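Long-range contacts in salicylate 5-hydroxylase, large oxygenase component (PDB 7C8Z), which catalyses the 5-hydroxylation of salicylate to gentisate as the iron- and [2Fe-2S]-dependent oxygenase component of a multicomponent enzyme system: residues A[65-69]-A[193-199]; A[269-273]-A[431-435]. All coordinates share one frame; numbering follows the deposited sequence.

From the N terminus, the loop 65-69, between helix 52-63 and strand 69-73, meets residues 193-199 at the start of helix 196-211. Interaction 1 thereby closes a loop holding the Rieske sheet strands and the [2Fe-2S] ligands Cys110, His112, Cys130 and His133. Only after it has closed does interaction 2 open: the turn 269-273, between strands 263-267 and 274-278, is joined to helix 427-440 through 431-435, closing a second loop that includes the iron ligand Asp389. The loops follow in series and neither nest nor cross. In space they touch, through hydrogen bonds between His67 and Tyr435 and from Arg272 to Phe199, tying the loop before strand 69-73, and helix 196-211, to the catalytic domain.

Interaction 1 (A[65-69]-A[193-199]); sequences ANHWC and VEPFEEF
An aromatic cluster where the Rieske domain meets helix 196-211 joins Trp68, just before edge strand 69-73, to Phe196 and Phe199 in the helix's first turn; His67 completes it. The indole of Trp68 is covered on both faces. Val193 lies over one, its CG1 3.5 Å from Trp68 CZ2 and its CG2 making a CH-pi contact with the five-membered ring. On the other, Phe196 sets its edge toward the indole in a T-shaped pair, planes at 79°, with CD1 3.9 Å from Trp68 CG. The edge of Trp68 in turn meets the face of Phe199 off centre, CD1 lying 3.5 Å from Phe199 CG. Phe199 reaches there with CG anti to the backbone N (chi1 -176°), while its own edge carries CZ to 3.6 Å from His67 CD2. Trp68 NE1 donates to Glu194 O at 2.8 Å in a bent bond (N-H...O 146°), the oxygen tilted from the indole plane. A water accepts from Asn66 ND2 and donates to Glu194 OE2. The imidazole of His67 is gripped at both nitrogens, ND1 donating to Ala65 O and NE2 bonded to Tyr435 OH. Apolar packing and one bond together set the indole's orientation, and that bond satisfies its buried N-H.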
ATOM      1  N   ALA A  65       5.302 -22.398  22.002  1.00 58.15           N
ATOM      2  CA  ALA A  65       5.397 -23.244  23.183  1.00 47.47           C
ATOM      3  C   ALA A  65       4.487 -24.453  23.026  1.00 53.20           C
ATOM      4  O   ALA A  65       3.384 -24.339  22.486  1.00 58.66           O
ATOM      5  CB  ALA A  65       5.028 -22.467  24.450  1.00 44.86           C
ATOM      6  N   ASN A  66       4.969 -25.606  23.491  1.00 49.90           N
ATOM      7  CA  ASN A  66       4.186 -26.834  23.618  1.00 53.82           C
ATOM      8  C   ASN A  66       3.682 -27.361  22.279  1.00 59.38           C
ATOM      9  O   ASN A  66       2.748 -28.168  22.244  1.00 66.43           O
ATOM     10  CB  ASN A  66       3.002 -26.643  24.574  1.00 50.18           C
ATOM     11  CG  ASN A  66       3.440 -26.418  26.007  1.00 61.39           C
ATOM     12  OD1 ASN A  66       3.204 -25.353  26.578  1.00 61.71           O
ATOM     13  ND2 ASN A  66       4.085 -27.423  26.599  1.00 50.36           N
ATOM     14  N   HIS A  67       4.283 -26.941  21.168  1.00 48.48           N
ATOM     15  CA  HIS A  67       3.804 -27.382  19.867  1.00 52.74           C
ATOM     16  C   HIS A  67       4.969 -27.535  18.908  1.00 48.50           C
ATOM     17  O   HIS A  67       5.903 -26.731  18.920  1.00 39.40           O
ATOM     18  CB  HIS A  67       2.786 -26.398  19.282  1.00 53.11           C
ATOM     19  CG  HIS A  67       1.493 -26.362  20.028  1.00 45.12           C
ATOM     20  ND1 HIS A  67       1.271 -25.513  21.090  1.00 44.01           N
ATOM     21  CD2 HIS A  67       0.356 -27.082  19.876  1.00 47.19           C
ATOM     22  CE1 HIS A  67       0.051 -25.708  21.558  1.00 46.98           C
ATOM     23  NE2 HIS A  67      -0.526 -26.653  20.837  1.00 47.67           N
ATOM     24  N   TRP A  68       4.896 -28.567  18.074  1.00 53.04           N
ATOM     25  CA  TRP A  68       5.779 -28.700  16.929  1.00 54.07           C
ATOM     26  C   TRP A  68       5.144 -27.961  15.764  1.00 51.50           C
ATOM     27  O   TRP A  68       3.966 -28.172  15.459  1.00 73.93           O
ATOM     28  CB  TRP A  68       6.001 -30.165  16.556  1.00 44.35           C
ATOM     29  CG  TRP A  68       6.705 -30.977  17.586  1.00 42.85           C
ATOM     30  CD1 TRP A  68       6.133 -31.815  18.492  1.00 54.17           C
ATOM     31  CD2 TRP A  68       8.120 -31.057  17.802  1.00 42.81           C
ATOM     32  NE1 TRP A  68       7.102 -32.405  19.268  1.00 59.19           N
ATOM     33  CE2 TRP A  68       8.330 -31.956  18.862  1.00 39.06           C
ATOM     34  CE3 TRP A  68       9.228 -30.451  17.202  1.00 50.65           C
ATOM     35  CZ2 TRP A  68       9.600 -32.267  19.337  1.00 40.77           C
ATOM     36  CZ3 TRP A  68      10.488 -30.759  17.673  1.00 42.34           C
ATOM     37  CH2 TRP A  68      10.665 -31.659  18.732  1.00 52.98           C
ATOM     38  N   CYS A  69       5.918 -27.105  15.116  1.00 39.28           N
ATOM     39  CA  CYS A  69       5.434 -26.355  13.971  1.00 35.63           C
ATOM     40  C   CYS A  69       6.259 -26.737  12.752  1.00 38.78           C
ATOM     41  O   CYS A  69       7.461 -27.004  12.858  1.00 39.39           O
ATOM     42  CB  CYS A  69       5.509 -24.848  14.217  1.00 41.74           C
ATOM     43  SG  CYS A  69       4.427 -24.283  15.551  1.00 44.50           S
ATOM     44  N   VAL A 193       9.015 -29.845  24.971  1.00 62.59           N
ATOM     45  CA  VAL A 193       7.826 -30.261  24.245  1.00 61.19           C
ATOM     46  C   VAL A 193       7.788 -31.779  24.194  1.00 61.59           C
ATOM     47  O   VAL A 193       8.830 -32.441  24.119  1.00 75.89           O
ATOM     48  CB  VAL A 193       7.818 -29.647  22.831  1.00 60.67           C
ATOM     49  CG1 VAL A 193       9.030 -30.115  22.034  1.00 67.20           C
ATOM     50  CG2 VAL A 193       6.528 -29.978  22.094  1.00 45.03           C
ATOM     51  N   GLU A 194       6.582 -32.334  24.268  1.00 57.28           N
ATOM     52  CA  GLU A 194       6.336 -33.759  24.098  1.00 59.70           C
ATOM     53  C   GLU A 194       6.978 -34.227  22.798  1.00 54.69           C
ATOM     54  O   GLU A 194       7.130 -33.428  21.865  1.00 48.26           O
ATOM     55  CB  GLU A 194       4.833 -34.035  24.089  1.00 63.41           C
ATOM     56  CG  GLU A 194       4.069 -33.101  23.159  1.00 70.23           C
ATOM     57  CD  GLU A 194       2.594 -33.004  23.493  1.00 78.82           C
ATOM     58  OE1 GLU A 194       1.949 -34.062  23.665  1.00 76.18           O
ATOM     59  OE2 GLU A 194       2.081 -31.864  23.576  1.00 77.46           O
ATOM     60  N   PRO A 195       7.411 -35.483  22.708  1.00 57.36           N
ATOM     61  CA  PRO A 195       7.939 -35.987  21.435  1.00 57.76           C
ATOM     62  C   PRO A 195       6.919 -35.853  20.313  1.00 47.39           C
ATOM     63  O   PRO A 195       5.707 -35.798  20.535  1.00 50.04           O
ATOM     64  CB  PRO A 195       8.255 -37.457  21.733  1.00 57.38           C
ATOM     65  CG  PRO A 195       8.434 -37.516  23.210  1.00 53.86           C
ATOM     66  CD  PRO A 195       7.538 -36.466  23.797  1.00 52.97           C
ATOM     67  N   PHE A 196       7.441 -35.794  19.086  1.00 45.03           N
ATOM     68  CA  PHE A 196       6.599 -35.581  17.911  1.00 47.99           C
ATOM     69  C   PHE A 196       5.515 -36.647  17.800  1.00 59.95           C
ATOM     70  O   PHE A 196       4.355 -36.338  17.488  1.00 63.42           O
ATOM     71  CB  PHE A 196       7.475 -35.562  16.657  1.00 41.75           C
ATOM     72  CG  PHE A 196       6.723 -35.275  15.395  1.00 52.70           C
ATOM     73  CD1 PHE A 196       6.257 -33.999  15.121  1.00 49.91           C
ATOM     74  CD2 PHE A 196       6.490 -36.281  14.470  1.00 52.82           C
ATOM     75  CE1 PHE A 196       5.569 -33.733  13.950  1.00 44.75           C
ATOM     76  CE2 PHE A 196       5.800 -36.021  13.298  1.00 48.44           C
ATOM     77  CZ  PHE A 196       5.339 -34.747  13.038  1.00 44.20           C
ATOM     78  N   GLU A 197       5.877 -37.908  18.053  1.00 59.19           N
ATOM     79  CA  GLU A 197       4.922 -39.007  17.952  1.00 49.18           C
ATOM     80  C   GLU A 197       3.793 -38.851  18.966  1.00 50.44           C
ATOM     81  O   GLU A 197       2.613 -39.003  18.629  1.00 48.87           O
ATOM     82  CB  GLU A 197       5.648 -40.340  18.133  1.00 54.34           C
ATOM     83  CG  GLU A 197       6.693 -40.627  17.054  1.00 70.63           C
ATOM     84  CD  GLU A 197       8.010 -39.893  17.288  1.00 84.21           C
ATOM     85  OE1 GLU A 197       8.241 -39.437  18.429  1.00 82.09           O
ATOM     86  OE2 GLU A 197       8.806 -39.758  16.328  1.00 77.49           O
ATOM     87  N   GLU A 198       4.137 -38.540  20.219  1.00 57.31           N
ATOM     88  CA  GLU A 198       3.105 -38.295  21.222  1.00 55.64           C
ATOM     89  C   GLU A 198       2.366 -36.991  20.956  1.00 57.98           C
ATOM     90  O   GLU A 198       1.206 -36.845  21.355  1.00 66.52           O
ATOM     91  CB  GLU A 198       3.725 -38.279  22.618  1.00 60.19           C
ATOM     92  CG  GLU A 198       4.229 -39.635  23.086  1.00 67.13           C
ATOM     93  CD  GLU A 198       5.031 -39.544  24.366  1.00 74.89           C
ATOM     94  OE1 GLU A 198       5.999 -40.319  24.516  1.00 82.22           O
ATOM     95  OE2 GLU A 198       4.694 -38.697  25.220  1.00 78.25           O
ATOM     96  N   PHE A 199       3.018 -36.037  20.289  1.00 51.80           N
ATOM     97  CA  PHE A 199       2.330 -34.814  19.894  1.00 56.01           C
ATOM     98  C   PHE A 199       1.209 -35.121  18.913  1.00 52.96           C
ATOM     99  O   PHE A 199       0.115 -34.552  19.008  1.00 61.58           O
ATOM    100  CB  PHE A 199       3.327 -33.824  19.286  1.00 49.61           C
ATOM    101  CG  PHE A 199       2.727 -32.488  18.926  1.00 47.98           C
ATOM    102  CD1 PHE A 199       2.289 -31.619  19.913  1.00 53.77           C
ATOM    103  CD2 PHE A 199       2.624 -32.092  17.599  1.00 48.90           C
ATOM    104  CE1 PHE A 199       1.746 -30.384  19.583  1.00 52.84           C
ATOM    105  CE2 PHE A 199       2.084 -30.859  17.265  1.00 47.11           C
ATOM    106  CZ  PHE A 199       1.644 -30.006  18.260  1.00 45.88           C
TER
HETATM  107  O   HOH W   1       3.434 -30.200  25.238  1.00 60.17           O

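Interaction 2 (A[269-273]-A[431-435]); sequences AKFRH and GMYDY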
ATOM      1  N   ALA A 269      -6.056 -36.891  20.948  1.00 59.06           N
ATOM      2  CA  ALA A 269      -6.644 -36.877  22.284  1.00 60.80           C
ATOM      3  C   ALA A 269      -7.127 -35.485  22.667  1.00 52.18           C
ATOM      4  O   ALA A 269      -8.184 -35.337  23.289  1.00 56.82           O
ATOM      5  CB  ALA A 269      -5.637 -37.400  23.308  1.00 64.57           C
ATOM      6  N   LYS A 270      -6.379 -34.454  22.296  1.00 51.92           N
ATOM      7  CA  LYS A 270      -6.675 -33.096  22.727  1.00 62.07           C
ATOM      8  C   LYS A 270      -7.519 -32.317  21.720  1.00 63.99           C
ATOM      9  O   LYS A 270      -7.715 -31.111  21.902  1.00 59.89           O
ATOM     10  CB  LYS A 270      -5.369 -32.341  22.997  1.00 59.19           C
ATOM     11  CG  LYS A 270      -4.512 -32.954  24.096  1.00 60.39           C
ATOM     12  CD  LYS A 270      -3.772 -31.880  24.880  1.00 74.09           C
ATOM     13  CE  LYS A 270      -4.608 -31.361  26.045  1.00 76.70           C
ATOM     14  NZ  LYS A 270      -3.994 -30.162  26.687  1.00 73.45           N
ATOM     15  N   PHE A 271      -8.019 -32.976  20.671  1.00 56.59           N
ATOM     16  CA  PHE A 271      -8.917 -32.404  19.668  1.00 50.82           C
ATOM     17  C   PHE A 271      -8.247 -31.333  18.816  1.00 57.60           C
ATOM     18  O   PHE A 271      -8.942 -30.576  18.123  1.00 55.29           O
ATOM     19  CB  PHE A 271     -10.185 -31.807  20.291  1.00 46.59           C
ATOM     20  CG  PHE A 271     -10.913 -32.740  21.207  1.00 53.41           C
ATOM     21  CD1 PHE A 271     -11.101 -34.068  20.864  1.00 59.20           C
ATOM     22  CD2 PHE A 271     -11.425 -32.284  22.412  1.00 60.39           C
ATOM     23  CE1 PHE A 271     -11.779 -34.928  21.709  1.00 57.20           C
ATOM     24  CE2 PHE A 271     -12.102 -33.138  23.262  1.00 65.48           C
ATOM     25  CZ  PHE A 271     -12.279 -34.462  22.909  1.00 56.06           C
ATOM     26  N   ARG A 272      -6.918 -31.238  18.845  1.00 43.03           N
ATOM     27  CA  ARG A 272      -6.222 -30.197  18.101  1.00 41.07           C
ATOM     28  C   ARG A 272      -5.883 -30.632  16.679  1.00 39.14           C
ATOM     29  O   ARG A 272      -6.087 -29.870  15.728  1.00 32.24           O
ATOM     30  CB  ARG A 272      -4.953 -29.780  18.854  1.00 58.42           C
ATOM     31  CG  ARG A 272      -4.087 -30.950  19.275  1.00 63.65           C
ATOM     32  CD  ARG A 272      -3.047 -30.554  20.297  1.00 58.75           C
ATOM     33  NE  ARG A 272      -2.099 -31.640  20.519  1.00 47.77           N
ATOM     34  CZ  ARG A 272      -1.134 -31.610  21.427  1.00 53.20           C
ATOM     35  NH1 ARG A 272      -0.993 -30.543  22.204  1.00 70.00           N
ATOM     36  NH2 ARG A 272      -0.312 -32.642  21.558  1.00 51.35           N
ATOM     37  N   HIS A 273      -5.349 -31.838  16.515  1.00 33.56           N
ATOM     38  CA  HIS A 273      -5.025 -32.354  15.195  1.00 48.13           C
ATOM     39  C   HIS A 273      -6.191 -33.178  14.673  1.00 44.74           C
ATOM     40  O   HIS A 273      -6.966 -33.743  15.447  1.00 43.62           O
ATOM     41  CB  HIS A 273      -3.755 -33.206  15.233  1.00 44.29           C
ATOM     42  CG  HIS A 273      -2.671 -32.649  16.101  1.00 57.69           C
ATOM     43  ND1 HIS A 273      -2.461 -31.296  16.260  1.00 55.02           N
ATOM     44  CD2 HIS A 273      -1.734 -33.267  16.858  1.00 64.71           C
ATOM     45  CE1 HIS A 273      -1.440 -31.105  17.076  1.00 63.94           C
ATOM     46  NE2 HIS A 273      -0.981 -32.284  17.454  1.00 63.13           N
ATOM     47  N   GLY A 431     -14.015 -29.349  18.500  1.00 36.48           N
ATOM     48  CA  GLY A 431     -12.867 -29.814  19.256  1.00 44.34           C
ATOM     49  C   GLY A 431     -11.708 -28.841  19.206  1.00 47.96           C
ATOM     50  O   GLY A 431     -11.029 -28.612  20.215  1.00 65.09           O
ATOM     51  N   MET A 432     -11.455 -28.270  18.027  1.00 40.80           N
ATOM     52  CA  MET A 432     -10.437 -27.239  17.895  1.00 41.09           C
ATOM     53  C   MET A 432     -10.664 -26.130  18.906  1.00 42.45           C
ATOM     54  O   MET A 432      -9.745 -25.720  19.617  1.00 45.89           O
ATOM     55  CB  MET A 432     -10.443 -26.683  16.468  1.00 36.39           C
ATOM     56  CG  MET A 432      -9.532 -25.487  16.245  1.00 35.64           C
ATOM     57  SD  MET A 432      -9.437 -25.004  14.508  1.00 42.78           S
ATOM     58  CE  MET A 432      -9.205 -23.239  14.659  1.00 45.27           C
ATOM     59  N   TYR A 433     -11.900 -25.656  19.016  1.00 52.24           N
ATOM     60  CA  TYR A 433     -12.140 -24.529  19.905  1.00 54.84           C
ATOM     61  C   TYR A 433     -12.291 -24.940  21.365  1.00 52.04           C
ATOM     62  O   TYR A 433     -12.057 -24.111  22.246  1.00 57.90           O
ATOM     63  CB  TYR A 433     -13.333 -23.723  19.407  1.00 42.24           C
ATOM     64  CG  TYR A 433     -12.890 -22.830  18.279  1.00 41.67           C
ATOM     65  CD1 TYR A 433     -12.198 -21.650  18.537  1.00 52.25           C
ATOM     66  CD2 TYR A 433     -13.104 -23.190  16.955  1.00 42.05           C
ATOM     67  CE1 TYR A 433     -11.763 -20.836  17.511  1.00 48.01           C
ATOM     68  CE2 TYR A 433     -12.674 -22.380  15.918  1.00 43.07           C
ATOM     69  CZ  TYR A 433     -12.004 -21.206  16.203  1.00 51.03           C
ATOM     70  OH  TYR A 433     -11.568 -20.399  15.179  1.00 57.52           O
ATOM     71  N   ASP A 434     -12.629 -26.198  21.649  1.00 49.46           N
ATOM     72  CA  ASP A 434     -12.439 -26.716  23.001  1.00 58.09           C
ATOM     73  C   ASP A 434     -10.975 -26.588  23.420  1.00 63.87           C
ATOM     74  O   ASP A 434     -10.654 -26.014  24.475  1.00 60.45           O
ATOM     75  CB  ASP A 434     -12.912 -28.172  23.067  1.00 64.60           C
ATOM     76  CG  ASP A 434     -12.653 -28.821  24.416  1.00 68.45           C
ATOM     77  OD1 ASP A 434     -13.431 -28.572  25.361  1.00 64.58           O
ATOM     78  OD2 ASP A 434     -11.675 -29.592  24.528  1.00 70.53           O
ATOM     79  N   TYR A 435     -10.072 -27.102  22.580  1.00 62.67           N
ATOM     80  CA  TYR A 435      -8.641 -26.975  22.847  1.00 53.90           C
ATOM     81  C   TYR A 435      -8.224 -25.512  22.940  1.00 56.41           C
ATOM     82  O   TYR A 435      -7.388 -25.144  23.775  1.00 58.04           O
ATOM     83  CB  TYR A 435      -7.848 -27.690  21.752  1.00 45.67           C
ATOM     84  CG  TYR A 435      -6.351 -27.683  21.959  1.00 49.23           C
ATOM     85  CD1 TYR A 435      -5.750 -28.592  22.815  1.00 43.88           C
ATOM     86  CD2 TYR A 435      -5.537 -26.772  21.292  1.00 55.91           C
ATOM     87  CE1 TYR A 435      -4.386 -28.594  23.008  1.00 48.69           C
ATOM     88  CE2 TYR A 435      -4.166 -26.770  21.482  1.00 43.33           C
ATOM     89  CZ  TYR A 435      -3.599 -27.685  22.342  1.00 40.85           C
ATOM     90  OH  TYR A 435      -2.239 -27.705  22.550  1.00 47.57           O
TER
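This is a turn-on-helix contact in the catalytic domain, where Phe271 and Arg272, in the connection of the beta hairpin 263-267/274-278, pack against Gly431 and Tyr435 of helix 427-440. The hairpin forms one end of the antiparallel sheet in the helix-grip (Bet v 1-like) fold of ring-hydroxylating oxygenase alpha subunits. Phe271, in a left-handed backbone conformation (phi 67°), presses against the helix at Gly431: its CB lies 3.5 Å from Gly431 CA, so the turn comes close to the helix backbone where no side chain intervenes. The Phe271 ring turns an edge to Asp434, with CD2 3.4 Å from OD2; that carboxylate oxygen is also salt-bridged to Lys438. Tyr435 projects across the turn. Arg272 runs over one face of the phenol, CB above the ring centre in a CH-pi contact (3.9 Å to the centroid) and CD 3.6 Å from Tyr435 CZ. The extended chain beyond CG then takes the guanidinium past the ring to the hydroxyl, with the two planes 72° apart. Lys270 flanks the phenol, its CB 3.8 Å from Tyr435 CD1. A salt bridge from NE to Asp268 and a hydrogen bond from NH2 to Phe199 O also fix the guanidinium. The Tyr435 hydroxyl, also hydrogen-bonded to His67 NE2, accepts from Arg272 NH1 at 3.1 Å, lying almost exactly in the guanidinium plane.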